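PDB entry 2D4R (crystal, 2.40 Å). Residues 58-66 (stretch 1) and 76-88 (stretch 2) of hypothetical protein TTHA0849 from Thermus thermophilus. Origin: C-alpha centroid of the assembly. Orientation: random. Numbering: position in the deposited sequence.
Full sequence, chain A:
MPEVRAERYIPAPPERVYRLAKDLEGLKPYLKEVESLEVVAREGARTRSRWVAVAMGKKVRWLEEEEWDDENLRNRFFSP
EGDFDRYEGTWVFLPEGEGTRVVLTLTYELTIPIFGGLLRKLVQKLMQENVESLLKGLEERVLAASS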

# COMPACT_ATOMS: atom_id res chain seq x y z
N LYS A 58 -4.33 0.49 -18.51
CA LYS A 58 -3.06 1.21 -18.61
C LYS A 58 -2.37 1.29 -17.26
O LYS A 58 -3.00 1.24 -16.21
CB LYS A 58 -3.26 2.63 -19.16
CG LYS A 58 -1.94 3.29 -19.61
CD LYS A 58 -1.12 2.37 -20.53
CE LYS A 58 0.18 3.02 -21.01
NZ LYS A 58 1.22 3.15 -19.94
N LYS A 59 -1.04 1.39 -17.30
CA LYS A 59 -0.26 1.27 -16.09
C LYS A 59 0.09 2.62 -15.46
O LYS A 59 0.23 3.63 -16.15
CB LYS A 59 1.01 0.44 -16.35
CG LYS A 59 1.91 0.95 -17.47
CD LYS A 59 3.23 0.16 -17.56
CE LYS A 59 3.11 -1.11 -18.39
NZ LYS A 59 2.78 -0.83 -19.83
N VAL A 60 0.19 2.61 -14.14
CA VAL A 60 0.58 3.79 -13.39
C VAL A 60 1.86 3.43 -12.63
O VAL A 60 1.91 2.40 -11.97
CB VAL A 60 -0.54 4.19 -12.41
CG1 VAL A 60 -0.11 5.36 -11.55
CG2 VAL A 60 -1.79 4.58 -13.21
N ARG A 61 2.88 4.28 -12.74
CA ARG A 61 4.22 3.98 -12.24
C ARG A 61 4.66 5.06 -11.26
O ARG A 61 4.51 6.25 -11.52
CB ARG A 61 5.22 3.94 -13.40
CG ARG A 61 4.85 3.03 -14.54
CD ARG A 61 5.63 3.38 -15.80
NE ARG A 61 4.75 3.86 -16.86
CZ ARG A 61 4.59 3.26 -18.03
NH1 ARG A 61 5.26 2.15 -18.31
NH2 ARG A 61 3.74 3.77 -18.93
N TRP A 62 5.21 4.65 -10.12
CA TRP A 62 5.79 5.62 -9.22
C TRP A 62 6.93 5.04 -8.39
O TRP A 62 7.05 3.82 -8.25
CB TRP A 62 4.71 6.23 -8.31
CG TRP A 62 4.18 5.30 -7.26
CD1 TRP A 62 4.52 5.28 -5.93
CD2 TRP A 62 3.17 4.30 -7.44
NE1 TRP A 62 3.78 4.33 -5.27
CE2 TRP A 62 2.94 3.71 -6.16
CE3 TRP A 62 2.43 3.84 -8.54
CZ2 TRP A 62 2.00 2.70 -5.96
CZ3 TRP A 62 1.49 2.83 -8.34
CH2 TRP A 62 1.29 2.27 -7.06
N LEU A 63 7.76 5.93 -7.87
CA LEU A 63 8.73 5.54 -6.87
C LEU A 63 8.16 5.91 -5.51
O LEU A 63 7.44 6.90 -5.39
CB LEU A 63 10.07 6.24 -7.13
CG LEU A 63 10.77 5.69 -8.38
CD1 LEU A 63 11.70 6.74 -8.99
CD2 LEU A 63 11.56 4.44 -8.02
N GLU A 64 8.46 5.11 -4.49
CA GLU A 64 7.85 5.29 -3.18
C GLU A 64 8.91 5.15 -2.10
O GLU A 64 9.71 4.23 -2.12
CB GLU A 64 6.76 4.24 -2.96
CG GLU A 64 5.90 4.50 -1.72
CD GLU A 64 4.81 3.47 -1.54
OE1 GLU A 64 4.94 2.58 -0.67
OE2 GLU A 64 3.81 3.53 -2.28
N GLU A 65 8.89 6.09 -1.17
CA GLU A 65 9.75 6.01 -0.00
C GLU A 65 8.88 5.62 1.19
O GLU A 65 7.88 6.28 1.49
CB GLU A 65 10.46 7.36 0.24
CG GLU A 65 11.29 7.87 -0.98
CD GLU A 65 12.23 9.06 -0.68
OE1 GLU A 65 11.94 9.87 0.21
OE2 GLU A 65 13.28 9.18 -1.36
N GLU A 66 9.26 4.54 1.87
CA GLU A 66 8.58 4.19 3.11
C GLU A 66 9.52 4.23 4.30
O GLU A 66 10.65 3.75 4.25
CB GLU A 66 7.92 2.80 3.00
CG GLU A 66 8.72 1.77 2.26
CD GLU A 66 8.28 1.62 0.82
OE1 GLU A 66 9.14 1.36 -0.04
OE2 GLU A 66 7.07 1.77 0.55
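Stretch 2, residues 76-88: RFFSPEGDFDRYE

Stretch 2 runs back along the extended strand 58-66, its own strand, already under way at residue 76, lying antiparallel at a crossing angle of 151°, with the axes 4.5 Å apart at their closest. Paired backbone bonds set the register: Glu-65 N donates to Phe-78 O and Phe-78 N to Glu-65 O, both at 2.8 Å. Ser-79 OG donates to Leu-63 O at 2.6 Å, and the chain then turns a corner at Pro-80 and Glu-81. Contact continues through the corner: Leu-63 N donates to Glu-81 O at 2.9 Å, while the leucine side chain closes on the glutamate, CD1 to Glu-81 CD 3.1 Å.

Trp-62, the residue most covered, faces Gly-82, with their CA atoms 3.8 Å apart; a CB on the glycine would clash with Trp-62 CA and Arg-61 O. Phe-84 turns its ring edge to one face of the indole, CE1 lying 3.9 Å from Trp-62 CE3 with the planes at 83°. Tyr-87, in the strand that begins at residue 86, lies obliquely over the indole, its CZ 3.4 Å from Trp-62 CZ2.

Asp-83 fastens the chain to Arg-61: its N donates to Arg-61 O and its OD2 accepts from Arg-61 N, each at 2.8 Å, so the side chain substitutes for a backbone acceptor.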

# COMPACT_ATOMS: atom_id res chain seq x y z
N ARG A 76 5.25 5.05 7.35
CA ARG A 76 4.82 6.21 6.58
C ARG A 76 5.46 6.14 5.20
O ARG A 76 6.62 5.74 5.07
CB ARG A 76 5.27 7.51 7.26
CG ARG A 76 4.22 8.17 8.11
CD ARG A 76 4.84 9.22 9.02
NE ARG A 76 4.09 9.33 10.27
CZ ARG A 76 2.81 9.68 10.34
NH1 ARG A 76 2.20 9.74 11.51
NH2 ARG A 76 2.13 9.97 9.24
N PHE A 77 4.71 6.51 4.16
CA PHE A 77 5.24 6.47 2.81
C PHE A 77 4.87 7.71 2.00
O PHE A 77 3.87 8.36 2.28
CB PHE A 77 4.78 5.19 2.08
CG PHE A 77 3.30 5.13 1.84
CD1 PHE A 77 2.43 4.68 2.84
CD2 PHE A 77 2.76 5.52 0.62
CE1 PHE A 77 1.06 4.63 2.63
CE2 PHE A 77 1.39 5.47 0.40
CZ PHE A 77 0.54 5.02 1.41
N PHE A 78 5.69 8.02 1.00
CA PHE A 78 5.50 9.22 0.21
C PHE A 78 6.17 8.96 -1.14
O PHE A 78 7.23 8.34 -1.18
CB PHE A 78 6.14 10.42 0.95
CG PHE A 78 6.10 11.74 0.20
CD1 PHE A 78 5.16 12.72 0.52
CD2 PHE A 78 7.04 12.03 -0.80
CE1 PHE A 78 5.15 13.96 -0.14
CE2 PHE A 78 7.04 13.27 -1.46
CZ PHE A 78 6.09 14.23 -1.12
N SER A 79 5.56 9.42 -2.23
CA SER A 79 6.19 9.31 -3.55
C SER A 79 6.83 10.62 -3.95
O SER A 79 6.14 11.64 -4.08
CB SER A 79 5.16 8.93 -4.62
OG SER A 79 5.81 8.82 -5.87
N PRO A 80 8.15 10.63 -4.14
CA PRO A 80 8.90 11.83 -4.53
C PRO A 80 8.89 12.03 -6.04
O PRO A 80 9.17 13.12 -6.55
CB PRO A 80 10.31 11.55 -4.01
CG PRO A 80 10.29 10.11 -3.47
CD PRO A 80 9.06 9.47 -4.02
N GLU A 81 8.59 10.95 -6.77
CA GLU A 81 8.49 11.03 -8.21
C GLU A 81 7.67 9.88 -8.81
O GLU A 81 7.53 8.81 -8.20
CB GLU A 81 9.88 11.07 -8.84
CG GLU A 81 10.59 9.73 -8.87
CD GLU A 81 12.09 9.84 -9.13
OE1 GLU A 81 12.52 9.65 -10.29
OE2 GLU A 81 12.85 10.11 -8.17
N GLY A 82 7.14 10.12 -10.00
CA GLY A 82 6.32 9.12 -10.65
C GLY A 82 5.12 9.78 -11.27
O GLY A 82 5.16 10.97 -11.56
N ASP A 83 4.06 9.02 -11.46
CA ASP A 83 2.87 9.51 -12.16
C ASP A 83 1.92 10.34 -11.29
O ASP A 83 1.17 11.16 -11.80
CB ASP A 83 2.10 8.32 -12.75
CG ASP A 83 2.83 7.66 -13.92
OD1 ASP A 83 3.82 8.23 -14.43
OD2 ASP A 83 2.40 6.56 -14.33
N PHE A 84 1.96 10.13 -9.98
CA PHE A 84 1.14 10.92 -9.06
C PHE A 84 1.86 12.23 -8.71
O PHE A 84 3.09 12.26 -8.56
CB PHE A 84 0.86 10.14 -7.77
CG PHE A 84 -0.04 8.94 -7.95
CD1 PHE A 84 0.49 7.65 -8.07
CD2 PHE A 84 -1.43 9.08 -7.95
CE1 PHE A 84 -0.33 6.53 -8.20
CE2 PHE A 84 -2.27 7.96 -8.08
CZ PHE A 84 -1.72 6.69 -8.21
N ASP A 85 1.11 13.31 -8.58
CA ASP A 85 1.66 14.53 -8.01
C ASP A 85 1.85 14.31 -6.53
O ASP A 85 2.76 14.87 -5.91
CB ASP A 85 0.71 15.70 -8.22
CG ASP A 85 0.45 15.98 -9.68
OD1 ASP A 85 -0.70 16.35 -10.00
OD2 ASP A 85 1.37 15.82 -10.51
N ARG A 86 0.98 13.49 -5.96
CA ARG A 86 1.06 13.17 -4.55
C ARG A 86 0.59 11.74 -4.33
O ARG A 86 -0.44 11.32 -4.87
CB ARG A 86 0.19 14.16 -3.78
CG ARG A 86 0.22 14.03 -2.27
CD ARG A 86 -0.68 15.10 -1.66
NE ARG A 86 -0.47 15.26 -0.23
CZ ARG A 86 -1.19 16.06 0.55
NH1 ARG A 86 -2.19 16.77 0.04
NH2 ARG A 86 -0.92 16.14 1.84
N TYR A 87 1.37 10.99 -3.56
CA TYR A 87 1.00 9.63 -3.20
C TYR A 87 1.64 9.28 -1.87
O TYR A 87 2.82 8.94 -1.79
CB TYR A 87 1.47 8.67 -4.27
CG TYR A 87 0.93 7.26 -4.12
CD1 TYR A 87 -0.17 6.83 -4.87
CD2 TYR A 87 1.55 6.35 -3.28
CE1 TYR A 87 -0.62 5.52 -4.79
CE2 TYR A 87 1.11 5.03 -3.18
CZ TYR A 87 0.03 4.62 -3.94
OH TYR A 87 -0.40 3.30 -3.83
N GLU A 88 0.84 9.34 -0.81
CA GLU A 88 1.38 9.25 0.54
C GLU A 88 0.34 8.77 1.55
O GLU A 88 -0.88 8.86 1.31
CB GLU A 88 1.92 10.62 0.98
CG GLU A 88 0.84 11.67 1.15
CD GLU A 88 1.40 13.04 1.51
OE1 GLU A 88 1.31 13.95 0.66
OE2 GLU A 88 1.94 13.21 2.62
O HOH W 1 1.59 1.67 -2.36